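Nitrophorin Cim l NP (Cimex lectularius, PDB 2IMQ) carries nitric oxide on a heme in bed bug saliva and delivers it to the bitten victim, causing vasodilation. Local coordinates at residues K77-E82 against N102-V107; M84-Y89 against I118-T123; F129-S134 against F165-G170. All blocks are in the same frame, centred on the assembly; numbering follows the deposited sequence.

Contact 1: K77-E82 against N102-V107; sequences KNTITE and NETIIV. With HEM (protoporphyrin IX containing Fe), chain B.
Thr-79 and Thr-104 meet tip to tip where the edge strands of the two sheets in this DNase I-like beta-sandwich face each other. The strand segments run nearly parallel, 8° apart, with axes 9.0 Å apart, too far for main-chain pairing, so the two segments meet through side chains. The apolar contacts gather round Ile-106. Its CD1 comes within 3.5 Å of Thr-79 CG2 as the two side chains pass alongside with opposed directions, and its CG2 lies 4.1 Å from Thr-81 CG2. Thr-104 turns CG2 to Thr-79 OG1 at 3.5 Å and takes the CG methylene of Lys-77 against its own hydroxyl, which is hydrogen-bonded to Thr-120 OG1. A polar tie comes from Asn-102 ND2, bonded to Leu-76 O just before the first segment. On the opposite side of strand 77-80, Asn-78 and Ile-80 line the heme pocket: Ile-80 CD1 touches heme CMD at 3.3 Å, while Asn-78 ND2 lies near heme CAA and is hydrogen-bonded to Thr-87 OG1. Lys-77 folds back on its own strand through bends at chi2 (70°) and chi4. Its NZ gives bonds to Thr-79 OG1 (3.1 Å) and to Asn-78 O (2.7 Å), approaching the latter from 45° out of the carbonyl plane.

Contact 2: M84-Y89 against I118-T123; sequences MGLTVY and IVTSFT. With HEM (protoporphyrin IX containing Fe), chain B.
The Phe-122 ring meets Val-88 through CE2, which lies 3.7 Å from Val-88 CG1 with the methyl oblique to the ring. The same ring runs nearly parallel to that of Phe-129 on the next strand. Tyr-89, the other flat group, points away from 118-123 and has heme propionate oxygen O2A at its edge, in the ring plane; its OH donates a 2.6 Å hydrogen bond to O2A. Phe-64, Gln-65 and Leu-68 of helix 57-70, which also carries the iron ligand Cys-60, touch this ring. Here the two sheets of the sandwich pack face to face, the axes of segments 84-89 and 118-123 approaching to 8.2 Å. Val-88 CG1, anti to the backbone N (chi1 -177°), is the methyl that meets Phe-122; Val-88 CG2 meets Thr-120 CG2, tip to tip, at 3.9 Å. Leu-86 passes Ile-118 and Thr-120, its CD2 lying 3.8 Å from Ile-118 CG2 and almost as near Thr-120 OG1. At the far end, Met-84 CB rests 4.0 Å from Ile-118 CD1. One water enters this interior: it donates to Leu-86 O at 2.8 Å and is hydrogen-bonded to Thr-120 OG1 at 2.8 Å. With Thr-104 OG1 as its second polar partner, this buried hydroxyl is held by two atoms. With no direct hydrogen bond between the two segments, cohesion rests on methyl and ring contacts plus one bridging water, whereas Lys-75 NZ, also bonded to the heme beyond strand 84-89, would probably favour ionised propionates.

Contact 3: F129-S134 against F165-G170; sequences FSFTTS and FLFWIG
Phe-129 and Phe-165 lead a row of four phenylalanines on one face of two hydrogen-bonded parallel strands in the interior of the five-stranded sheet of the sandwich. Phe-165 CD1 stands 3.5 Å above the Phe-129 plane, toward the rim, and Phe-165 CB lies over the same ring, 4.2 Å from its centroid. The two planes are inclined at 38°. Phe-131 and Phe-167 point the same way side by side; their planes differ by 17°, but the rings are offset so far that little of one covers the other, with Phe-131 CE2 3.4 Å from Phe-167 CD1. On the other face, Thr-132 CG2 makes a CH-pi contact 3.5 Å from the centroid of the five-membered ring of Trp-168. Trp-168 NE1 donates to Ser-134 OG at 2.9 Å, the oxygen lying in the indole plane, and that hydroxyl is bonded in turn to Ala-149 O. Thr-133 OG1, anti to its backbone N (chi1 -164°), donates to Ile-169 O at 2.6 Å. Gly-170 follows, where a CB would strike this same hydroxyl. Four main-chain bonds fix the register: Phe-165 O and Phe-167 O accept from Ser-130 N and Thr-132 N, and Ser-130 O and Thr-132 O from Phe-167 N and Ile-169 N. A water joins Thr-132 OG1 to Phe-167 O, while Leu-154 O also bonds that hydroxyl. Strand 116-124 pairs with 127-135 and strand 243-248 with 165-169; Phe-131 and Ile-169 press on strands 6-17 and 39-46 of the facing sheet, and Phe-210 and Trp-213 meet Trp-168 edge-to-face.

In the fold
Contacts 1 and 2 span the gap between the two sheets, whereas contact 3 joins neighbouring strands inside one of them. Accordingly, contact 3 alone has main-chain hydrogen bonds between its segments, and the other two depend on side chains. Contact 1 is partly exposed at the sandwich edge and rich in threonine; contact 2, with its centre about 6 Å from that of contact 1, is wholly buried and more aliphatic; contact 3 is buried and aromatic. Contacts 1 and 2 use adjacent strands in both sheets and touch the heme with the outward side of the same sheet. Strands 116-124 and 127-135, also adjacent, tie contact 2 to contact 3 through Ser-121 OG and Ser-130 OG.

Contact 1: K77-E82 against N102-V107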
loop_
_atom_site.group_PDB
_atom_site.type_symbol
_atom_site.label_atom_id
_atom_site.label_comp_id
_atom_site.label_asym_id
_atom_site.label_seq_id
_atom_site.Cartn_x
_atom_site.Cartn_y
_atom_site.Cartn_z
ATOM N N LYS A 77 4.426 -11.670 -8.932
ATOM C CA LYS A 77 3.009 -11.946 -9.003
ATOM C C LYS A 77 2.211 -10.649 -9.212
ATOM O O LYS A 77 2.550 -9.598 -8.667
ATOM C CB LYS A 77 2.525 -12.579 -7.686
ATOM C CG LYS A 77 1.119 -13.171 -7.750
ATOM C CD LYS A 77 1.059 -14.441 -8.620
ATOM C CE LYS A 77 -0.388 -15.023 -8.700
ATOM N NZ LYS A 77 -1.543 -14.099 -8.956
ATOM N N ASN A 78 1.160 -10.734 -10.013
ATOM C CA ASN A 78 0.022 -9.790 -9.995
ATOM C C ASN A 78 -1.207 -10.525 -9.602
ATOM O O ASN A 78 -1.462 -11.648 -10.114
ATOM C CB ASN A 78 -0.203 -9.166 -11.376
ATOM C CG ASN A 78 -1.498 -8.410 -11.495
ATOM O OD1 ASN A 78 -2.489 -8.912 -12.037
ATOM N ND2 ASN A 78 -1.538 -7.218 -10.914
ATOM N N THR A 79 -2.000 -9.924 -8.710
ATOM C CA THR A 79 -3.231 -10.511 -8.275
ATOM C C THR A 79 -4.276 -9.427 -8.342
ATOM O O THR A 79 -4.056 -8.350 -7.797
ATOM C CB THR A 79 -3.126 -10.999 -6.846
ATOM O OG1 THR A 79 -2.067 -11.937 -6.736
ATOM C CG2 THR A 79 -4.396 -11.713 -6.431
ATOM N N ILE A 80 -5.401 -9.677 -8.977
ATOM C CA ILE A 80 -6.525 -8.765 -8.961
ATOM C C ILE A 80 -7.823 -9.417 -8.520
ATOM O O ILE A 80 -8.113 -10.607 -8.800
ATOM C CB ILE A 80 -6.715 -8.035 -10.313
ATOM C CG1 ILE A 80 -7.048 -9.027 -11.423
ATOM C CG2 ILE A 80 -5.494 -7.183 -10.637
ATOM C CD1 ILE A 80 -7.337 -8.366 -12.784
ATOM N N THR A 81 -8.605 -8.617 -7.828
ATOM C CA THR A 81 -9.996 -8.931 -7.502
ATOM C C THR A 81 -10.866 -7.846 -8.108
ATOM O O THR A 81 -10.390 -7.013 -8.887
ATOM C CB THR A 81 -10.225 -9.058 -5.994
ATOM O OG1 THR A 81 -10.061 -7.774 -5.378
ATOM C CG2 THR A 81 -9.215 -9.957 -5.336
ATOM N N GLU A 82 -12.139 -7.808 -7.782
ATOM C CA GLU A 82 -12.923 -6.722 -8.308
ATOM C C GLU A 82 -12.491 -5.337 -7.783
ATOM O O GLU A 82 -12.636 -4.363 -8.514
ATOM C CB GLU A 82 -14.413 -6.959 -8.071
ATOM C CG GLU A 82 -15.090 -7.652 -9.246
ATOM C CD GLU A 82 -15.157 -6.740 -10.450
ATOM O OE1 GLU A 82 -15.929 -5.750 -10.412
ATOM O OE2 GLU A 82 -14.418 -6.981 -11.417
ATOM N N ASN A 102 7.327 -18.762 -3.781
ATOM C CA ASN A 102 6.402 -17.646 -4.126
ATOM C C ASN A 102 4.948 -18.075 -3.904
ATOM O O ASN A 102 4.455 -19.035 -4.561
ATOM C CB ASN A 102 6.671 -17.280 -5.583
ATOM C CG ASN A 102 5.927 -16.043 -6.045
ATOM O OD1 ASN A 102 5.450 -15.241 -5.252
ATOM N ND2 ASN A 102 5.822 -15.888 -7.351
ATOM N N GLU A 103 4.222 -17.384 -3.016
ATOM C CA GLU A 103 2.871 -17.789 -2.662
ATOM C C GLU A 103 2.014 -16.561 -2.469
ATOM O O GLU A 103 2.477 -15.580 -1.894
ATOM C CB GLU A 103 2.890 -18.586 -1.367
ATOM C CG GLU A 103 3.566 -19.952 -1.453
ATOM C CD GLU A 103 2.964 -20.846 -2.523
ATOM O OE1 GLU A 103 3.720 -21.621 -3.171
ATOM O OE2 GLU A 103 1.742 -20.802 -2.703
ATOM N N THR A 104 0.775 -16.648 -2.914
ATOM C CA THR A 104 -0.218 -15.579 -2.697
ATOM C C THR A 104 -1.503 -16.177 -2.182
ATOM O O THR A 104 -1.908 -17.276 -2.611
ATOM C CB THR A 104 -0.501 -14.867 -4.009
ATOM O OG1 THR A 104 0.640 -14.086 -4.379
ATOM C CG2 THR A 104 -1.613 -13.832 -3.868
ATOM N N ILE A 105 -2.123 -15.526 -1.208
ATOM C CA ILE A 105 -3.459 -15.846 -0.803
ATOM C C ILE A 105 -4.369 -14.643 -1.018
ATOM O O ILE A 105 -3.937 -13.484 -1.005
ATOM C CB ILE A 105 -3.539 -16.286 0.711
ATOM C CG1 ILE A 105 -3.200 -15.127 1.644
ATOM C CG2 ILE A 105 -2.694 -17.582 0.968
ATOM C CD1 ILE A 105 -3.930 -15.186 2.946
ATOM N N ILE A 106 -5.619 -14.939 -1.264
ATOM C CA ILE A 106 -6.653 -13.949 -1.292
ATOM C C ILE A 106 -7.612 -14.313 -0.174
ATOM O O ILE A 106 -8.007 -15.495 -0.026
ATOM C CB ILE A 106 -7.383 -13.981 -2.647
ATOM C CG1 ILE A 106 -6.454 -13.588 -3.785
ATOM C CG2 ILE A 106 -8.500 -13.020 -2.650
ATOM C CD1 ILE A 106 -7.049 -13.696 -5.163
ATOM N N VAL A 107 -8.043 -13.290 0.567
ATOM C CA VAL A 107 -9.008 -13.440 1.645
ATOM C C VAL A 107 -10.199 -12.575 1.276
ATOM O O VAL A 107 -10.052 -11.371 0.980
ATOM C CB VAL A 107 -8.469 -12.996 3.021
ATOM C CG1 VAL A 107 -9.613 -12.948 4.029
ATOM C CG2 VAL A 107 -7.364 -13.934 3.493
HETATM C CHA HEM B . -2.487 -5.407 -14.129
HETATM C CHB HEM B . -1.468 -1.232 -11.884
HETATM C CHC HEM B . -5.889 0.380 -12.901
HETATM C CHD HEM B . -7.064 -3.812 -14.844
HETATM C C1A HEM B . -1.799 -4.431 -13.467
HETATM C C2A HEM B . -0.420 -4.486 -13.041
HETATM C C3A HEM B . -0.172 -3.323 -12.386
HETATM C C4A HEM B . -1.355 -2.512 -12.418
HETATM C CMA HEM B . 1.159 -2.911 -11.783
HETATM C CAA HEM B . 0.595 -5.629 -13.272
HETATM C CBA HEM B . 1.360 -5.178 -14.546
HETATM C CGA HEM B . 2.366 -6.229 -14.992
HETATM O O1A HEM B . 1.956 -7.208 -15.614
HETATM O O2A HEM B . 3.592 -6.054 -14.783
HETATM C C1B HEM B . -2.571 -0.444 -11.987
HETATM C C2B HEM B . -2.672 0.907 -11.490
HETATM C C3B HEM B . -3.885 1.370 -11.768
HETATM C C4B HEM B . -4.591 0.326 -12.465
HETATM C CMB HEM B . -1.482 1.486 -10.810
HETATM C CAB HEM B . -4.499 2.722 -11.442
HETATM C CBB HEM B . -3.730 3.788 -11.177
HETATM C C1C HEM B . -6.625 -0.564 -13.556
HETATM C C2C HEM B . -8.009 -0.475 -13.949
HETATM C C3C HEM B . -8.298 -1.627 -14.547
HETATM C C4C HEM B . -7.179 -2.508 -14.425
HETATM C CMC HEM B . -8.901 0.770 -13.897
HETATM C CAC HEM B . -9.630 -2.011 -15.175
HETATM C CBC HEM B . -10.760 -2.041 -14.472
HETATM C C1D HEM B . -5.954 -4.624 -14.776
HETATM C C2D HEM B . -5.951 -6.012 -15.172
HETATM C C3D HEM B . -4.548 -6.490 -14.986
HETATM C C4D HEM B . -3.810 -5.372 -14.460
HETATM C CMD HEM B . -7.128 -6.816 -15.724
HETATM C CAD HEM B . -4.092 -7.929 -15.282
HETATM C CBD HEM B . -4.137 -8.079 -16.794
HETATM C CGD HEM B . -3.397 -9.309 -17.220
HETATM O O1D HEM B . -3.366 -9.556 -18.469
HETATM O O2D HEM B . -2.862 -10.011 -16.313
HETATM N NA HEM B . -2.353 -3.211 -13.097
HETATM N NB HEM B . -3.768 -0.781 -12.556
HETATM N NC HEM B . -6.168 -1.817 -13.831
HETATM N ND HEM B . -4.675 -4.298 -14.341
HETATM FE FE HEM B . -4.209 -2.479 -13.589
#

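Contact 2: M84-Y89 against I118-T123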
loop_
_atom_site.group_PDB
_atom_site.type_symbol
_atom_site.label_atom_id
_atom_site.label_comp_id
_atom_site.label_asym_id
_atom_site.label_seq_id
_atom_site.Cartn_x
_atom_site.Cartn_y
_atom_site.Cartn_z
ATOM N N MET A 84 -9.401 -4.806 -5.694
ATOM C CA MET A 84 -7.994 -4.702 -5.260
ATOM C C MET A 84 -7.050 -5.238 -6.345
ATOM O O MET A 84 -7.380 -6.146 -7.080
ATOM C CB MET A 84 -7.695 -5.490 -4.003
ATOM C CG MET A 84 -8.428 -5.036 -2.728
ATOM S SD MET A 84 -8.118 -6.084 -1.376
ATOM C CE MET A 84 -9.283 -7.338 -1.783
ATOM N N GLY A 85 -5.845 -4.706 -6.372
ATOM C CA GLY A 85 -4.773 -5.211 -7.208
ATOM C C GLY A 85 -3.474 -5.131 -6.398
ATOM O O GLY A 85 -3.203 -4.119 -5.723
ATOM N N LEU A 86 -2.656 -6.186 -6.454
ATOM C CA LEU A 86 -1.354 -6.168 -5.824
ATOM C C LEU A 86 -0.361 -6.821 -6.770
ATOM O O LEU A 86 -0.575 -7.947 -7.221
ATOM C CB LEU A 86 -1.336 -6.971 -4.522
ATOM C CG LEU A 86 -0.031 -7.064 -3.729
ATOM C CD1 LEU A 86 0.476 -5.683 -3.263
ATOM C CD2 LEU A 86 -0.205 -8.027 -2.579
ATOM N N THR A 87 0.738 -6.116 -7.018
ATOM C CA THR A 87 1.813 -6.623 -7.869
ATOM C C THR A 87 3.106 -6.491 -7.093
ATOM O O THR A 87 3.374 -5.437 -6.514
ATOM C CB THR A 87 1.866 -5.844 -9.176
ATOM O OG1 THR A 87 0.576 -5.849 -9.793
ATOM C CG2 THR A 87 2.848 -6.507 -10.140
ATOM N N VAL A 88 3.971 -7.525 -7.175
ATOM C CA VAL A 88 5.274 -7.487 -6.568
ATOM C C VAL A 88 6.323 -7.794 -7.640
ATOM O O VAL A 88 6.173 -8.795 -8.342
ATOM C CB VAL A 88 5.387 -8.478 -5.382
ATOM C CG1 VAL A 88 6.714 -8.350 -4.752
ATOM C CG2 VAL A 88 4.288 -8.173 -4.343
ATOM N N TYR A 89 7.336 -6.949 -7.714
ATOM C CA TYR A 89 8.470 -7.118 -8.613
ATOM C C TYR A 89 9.726 -7.244 -7.779
ATOM O O TYR A 89 9.872 -6.638 -6.713
ATOM C CB TYR A 89 8.631 -5.875 -9.507
ATOM C CG TYR A 89 7.482 -5.546 -10.363
ATOM C CD1 TYR A 89 6.538 -4.640 -9.938
ATOM C CD2 TYR A 89 7.312 -6.114 -11.606
ATOM C CE1 TYR A 89 5.467 -4.301 -10.739
ATOM C CE2 TYR A 89 6.247 -5.775 -12.413
ATOM C CZ TYR A 89 5.306 -4.845 -11.975
ATOM O OH TYR A 89 4.214 -4.538 -12.739
ATOM N N ILE A 118 -5.183 -9.329 0.050
ATOM C CA ILE A 118 -4.224 -10.179 -0.726
ATOM C C ILE A 118 -2.928 -10.176 0.011
ATOM O O ILE A 118 -2.462 -9.108 0.453
ATOM C CB ILE A 118 -4.005 -9.610 -2.109
ATOM C CG1 ILE A 118 -5.331 -9.409 -2.877
ATOM C CG2 ILE A 118 -3.049 -10.531 -2.969
ATOM C CD1 ILE A 118 -5.216 -8.592 -4.086
ATOM N N VAL A 119 -2.287 -11.351 0.121
ATOM C CA VAL A 119 -0.944 -11.392 0.633
ATOM C C VAL A 119 -0.055 -12.150 -0.354
ATOM O O VAL A 119 -0.364 -13.273 -0.675
ATOM C CB VAL A 119 -0.819 -12.123 1.992
ATOM C CG1 VAL A 119 0.522 -11.908 2.555
ATOM C CG2 VAL A 119 -1.836 -11.687 2.945
ATOM N N THR A 120 1.025 -11.540 -0.769
ATOM C CA THR A 120 2.037 -12.199 -1.625
ATOM C C THR A 120 3.312 -12.252 -0.853
ATOM O O THR A 120 3.800 -11.248 -0.331
ATOM C CB THR A 120 2.189 -11.390 -2.929
ATOM O OG1 THR A 120 1.002 -11.512 -3.704
ATOM C CG2 THR A 120 3.346 -11.891 -3.793
ATOM N N SER A 121 3.918 -13.458 -0.809
ATOM C CA SER A 121 5.109 -13.695 -0.036
ATOM C C SER A 121 6.147 -14.460 -0.873
ATOM O O SER A 121 5.812 -15.205 -1.753
ATOM C CB SER A 121 4.804 -14.543 1.217
ATOM O OG SER A 121 3.848 -13.901 2.056
ATOM N N PHE A 122 7.381 -14.282 -0.522
ATOM C CA PHE A 122 8.529 -14.924 -1.252
ATOM C C PHE A 122 9.779 -14.801 -0.445
ATOM O O PHE A 122 9.912 -13.962 0.458
ATOM C CB PHE A 122 8.717 -14.261 -2.634
ATOM C CG PHE A 122 9.181 -12.825 -2.562
ATOM C CD1 PHE A 122 10.519 -12.537 -2.609
ATOM C CD2 PHE A 122 8.259 -11.753 -2.468
ATOM C CE1 PHE A 122 10.974 -11.266 -2.523
ATOM C CE2 PHE A 122 8.718 -10.446 -2.376
ATOM C CZ PHE A 122 10.064 -10.199 -2.399
ATOM N N THR A 123 10.736 -15.680 -0.756
ATOM C CA THR A 123 11.945 -15.711 0.004
ATOM C C THR A 123 13.131 -15.449 -0.892
ATOM O O THR A 123 13.253 -16.042 -1.959
ATOM C CB THR A 123 12.081 -17.127 0.615
ATOM O OG1 THR A 123 11.081 -17.305 1.634
ATOM C CG2 THR A 123 13.410 -17.296 1.296
HETATM C CHA HEM B . -2.487 -5.407 -14.129
HETATM C CHB HEM B . -1.468 -1.232 -11.884
HETATM C CHC HEM B . -5.889 0.380 -12.901
HETATM C CHD HEM B . -7.064 -3.812 -14.844
HETATM C C1A HEM B . -1.799 -4.431 -13.467
HETATM C C2A HEM B . -0.420 -4.486 -13.041
HETATM C C3A HEM B . -0.172 -3.323 -12.386
HETATM C C4A HEM B . -1.355 -2.512 -12.418
HETATM C CMA HEM B . 1.159 -2.911 -11.783
HETATM C CAA HEM B . 0.595 -5.629 -13.272
HETATM C CBA HEM B . 1.360 -5.178 -14.546
HETATM C CGA HEM B . 2.366 -6.229 -14.992
HETATM O O1A HEM B . 1.956 -7.208 -15.614
HETATM O O2A HEM B . 3.592 -6.054 -14.783
HETATM C C1B HEM B . -2.571 -0.444 -11.987
HETATM C C2B HEM B . -2.672 0.907 -11.490
HETATM C C3B HEM B . -3.885 1.370 -11.768
HETATM C C4B HEM B . -4.591 0.326 -12.465
HETATM C CMB HEM B . -1.482 1.486 -10.810
HETATM C CAB HEM B . -4.499 2.722 -11.442
HETATM C CBB HEM B . -3.730 3.788 -11.177
HETATM C C1C HEM B . -6.625 -0.564 -13.556
HETATM C C2C HEM B . -8.009 -0.475 -13.949
HETATM C C3C HEM B . -8.298 -1.627 -14.547
HETATM C C4C HEM B . -7.179 -2.508 -14.425
HETATM C CMC HEM B . -8.901 0.770 -13.897
HETATM C CAC HEM B . -9.630 -2.011 -15.175
HETATM C CBC HEM B . -10.760 -2.041 -14.472
HETATM C C1D HEM B . -5.954 -4.624 -14.776
HETATM C C2D HEM B . -5.951 -6.012 -15.172
HETATM C C3D HEM B . -4.548 -6.490 -14.986
HETATM C C4D HEM B . -3.810 -5.372 -14.460
HETATM C CMD HEM B . -7.128 -6.816 -15.724
HETATM C CAD HEM B . -4.092 -7.929 -15.282
HETATM C CBD HEM B . -4.137 -8.079 -16.794
HETATM C CGD HEM B . -3.397 -9.309 -17.220
HETATM O O1D HEM B . -3.366 -9.556 -18.469
HETATM O O2D HEM B . -2.862 -10.011 -16.313
HETATM N NA HEM B . -2.353 -3.211 -13.097
HETATM N NB HEM B . -3.768 -0.781 -12.556
HETATM N NC HEM B . -6.168 -1.817 -13.831
HETATM N ND HEM B . -4.675 -4.298 -14.341
HETATM FE FE HEM B . -4.209 -2.479 -13.589
HETATM O O HOH W 1 0.008 -10.439 -6.088
#

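Contact 3: F129-S134 against F165-G170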
loop_
_atom_site.group_PDB
_atom_site.type_symbol
_atom_site.label_atom_id
_atom_site.label_comp_id
_atom_site.label_asym_id
_atom_site.label_seq_id
_atom_site.Cartn_x
_atom_site.Cartn_y
_atom_site.Cartn_z
ATOM N N PHE A 129 9.778 -12.348 2.741
ATOM C CA PHE A 129 9.022 -11.082 2.546
ATOM C C PHE A 129 7.549 -11.380 2.381
ATOM O O PHE A 129 7.187 -12.329 1.696
ATOM C CB PHE A 129 9.487 -10.355 1.271
ATOM C CG PHE A 129 10.829 -9.736 1.367
ATOM C CD1 PHE A 129 11.987 -10.516 1.285
ATOM C CD2 PHE A 129 10.968 -8.375 1.512
ATOM C CE1 PHE A 129 13.248 -9.945 1.370
ATOM C CE2 PHE A 129 12.210 -7.796 1.592
ATOM C CZ PHE A 129 13.368 -8.605 1.508
ATOM N N SER A 130 6.689 -10.536 2.965
ATOM C CA SER A 130 5.260 -10.596 2.725
ATOM C C SER A 130 4.788 -9.177 2.483
ATOM O O SER A 130 5.140 -8.293 3.210
ATOM C CB SER A 130 4.478 -11.199 3.924
ATOM O OG SER A 130 4.822 -12.570 4.149
ATOM N N PHE A 131 3.982 -9.075 1.463
ATOM C CA PHE A 131 3.263 -7.843 1.089
ATOM C C PHE A 131 1.765 -8.059 1.105
ATOM O O PHE A 131 1.262 -8.965 0.447
ATOM C CB PHE A 131 3.678 -7.375 -0.312
ATOM C CG PHE A 131 5.102 -6.921 -0.378
ATOM C CD1 PHE A 131 6.136 -7.846 -0.519
ATOM C CD2 PHE A 131 5.430 -5.604 -0.160
ATOM C CE1 PHE A 131 7.440 -7.416 -0.538
ATOM C CE2 PHE A 131 6.729 -5.183 -0.185
ATOM C CZ PHE A 131 7.742 -6.092 -0.351
ATOM N N THR A 132 1.048 -7.232 1.871
ATOM C CA THR A 132 -0.374 -7.280 2.002
ATOM C C THR A 132 -0.993 -6.003 1.487
ATOM O O THR A 132 -0.496 -4.925 1.735
ATOM C CB THR A 132 -0.753 -7.454 3.487
ATOM O OG1 THR A 132 -0.257 -8.708 3.911
ATOM C CG2 THR A 132 -2.251 -7.429 3.739
ATOM N N THR A 133 -2.122 -6.177 0.831
ATOM C CA THR A 133 -3.079 -5.061 0.672
ATOM C C THR A 133 -4.474 -5.494 1.144
ATOM O O THR A 133 -4.767 -6.694 1.215
ATOM C CB THR A 133 -3.088 -4.513 -0.775
ATOM O OG1 THR A 133 -3.735 -3.221 -0.811
ATOM C CG2 THR A 133 -3.793 -5.379 -1.735
ATOM N N SER A 134 -5.335 -4.536 1.466
ATOM C CA SER A 134 -6.639 -4.852 1.977
ATOM C C SER A 134 -7.602 -3.750 1.633
ATOM O O SER A 134 -7.213 -2.623 1.292
ATOM C CB SER A 134 -6.562 -5.087 3.462
ATOM O OG SER A 134 -6.097 -3.906 4.134
ATOM N N PHE A 165 10.307 -9.811 6.819
ATOM C CA PHE A 165 9.955 -8.411 6.404
ATOM C C PHE A 165 8.525 -8.375 5.901
ATOM O O PHE A 165 8.171 -9.120 4.977
ATOM C CB PHE A 165 10.898 -7.969 5.280
ATOM C CG PHE A 165 12.370 -8.161 5.601
ATOM C CD1 PHE A 165 13.108 -9.109 4.954
ATOM C CD2 PHE A 165 12.995 -7.361 6.522
ATOM C CE1 PHE A 165 14.478 -9.248 5.258
ATOM C CE2 PHE A 165 14.333 -7.470 6.821
ATOM C CZ PHE A 165 15.067 -8.446 6.190
ATOM N N LEU A 166 7.729 -7.510 6.516
ATOM C CA LEU A 166 6.325 -7.397 6.202
ATOM C C LEU A 166 5.940 -5.986 5.911
ATOM O O LEU A 166 6.337 -5.052 6.610
ATOM C CB LEU A 166 5.447 -7.909 7.321
ATOM C CG LEU A 166 5.703 -9.385 7.684
ATOM C CD1 LEU A 166 6.536 -9.394 8.836
ATOM C CD2 LEU A 166 4.403 -10.108 7.853
ATOM N N PHE A 167 5.161 -5.835 4.869
ATOM C CA PHE A 167 4.601 -4.526 4.449
ATOM C C PHE A 167 3.116 -4.664 4.199
ATOM O O PHE A 167 2.672 -5.650 3.634
ATOM C CB PHE A 167 5.327 -4.067 3.173
ATOM C CG PHE A 167 6.822 -3.953 3.385
ATOM C CD1 PHE A 167 7.671 -5.019 3.113
ATOM C CD2 PHE A 167 7.374 -2.802 3.923
ATOM C CE1 PHE A 167 9.035 -4.901 3.378
ATOM C CE2 PHE A 167 8.731 -2.695 4.195
ATOM C CZ PHE A 167 9.551 -3.771 3.918
ATOM N N TRP A 168 2.356 -3.665 4.599
ATOM C CA TRP A 168 0.936 -3.660 4.383
ATOM C C TRP A 168 0.667 -2.287 3.798
ATOM O O TRP A 168 0.941 -1.253 4.414
ATOM C CB TRP A 168 0.204 -3.806 5.712
ATOM C CG TRP A 168 -1.259 -4.136 5.640
ATOM C CD1 TRP A 168 -2.197 -3.632 4.826
ATOM C CD2 TRP A 168 -1.905 -5.113 6.420
ATOM N NE1 TRP A 168 -3.420 -4.210 5.064
ATOM C CE2 TRP A 168 -3.260 -5.132 6.055
ATOM C CE3 TRP A 168 -1.476 -5.976 7.452
ATOM C CZ2 TRP A 168 -4.154 -5.977 6.636
ATOM C CZ3 TRP A 168 -2.403 -6.815 8.025
ATOM C CH2 TRP A 168 -3.704 -6.808 7.609
ATOM N N ILE A 169 0.134 -2.293 2.592
ATOM C CA ILE A 169 -0.016 -1.074 1.769
ATOM C C ILE A 169 -1.401 -1.007 1.166
ATOM O O ILE A 169 -1.924 -2.005 0.681
ATOM C CB ILE A 169 1.050 -1.006 0.657
ATOM C CG1 ILE A 169 1.052 -2.263 -0.219
ATOM C CG2 ILE A 169 2.416 -0.761 1.296
ATOM C CD1 ILE A 169 2.021 -2.099 -1.436
ATOM N N GLY A 170 -1.987 0.178 1.217
ATOM C CA GLY A 170 -3.298 0.397 0.656
ATOM C C GLY A 170 -4.045 1.371 1.531
ATOM O O GLY A 170 -3.522 1.931 2.502
HETATM O O HOH W 2 2.445 -8.461 4.735
#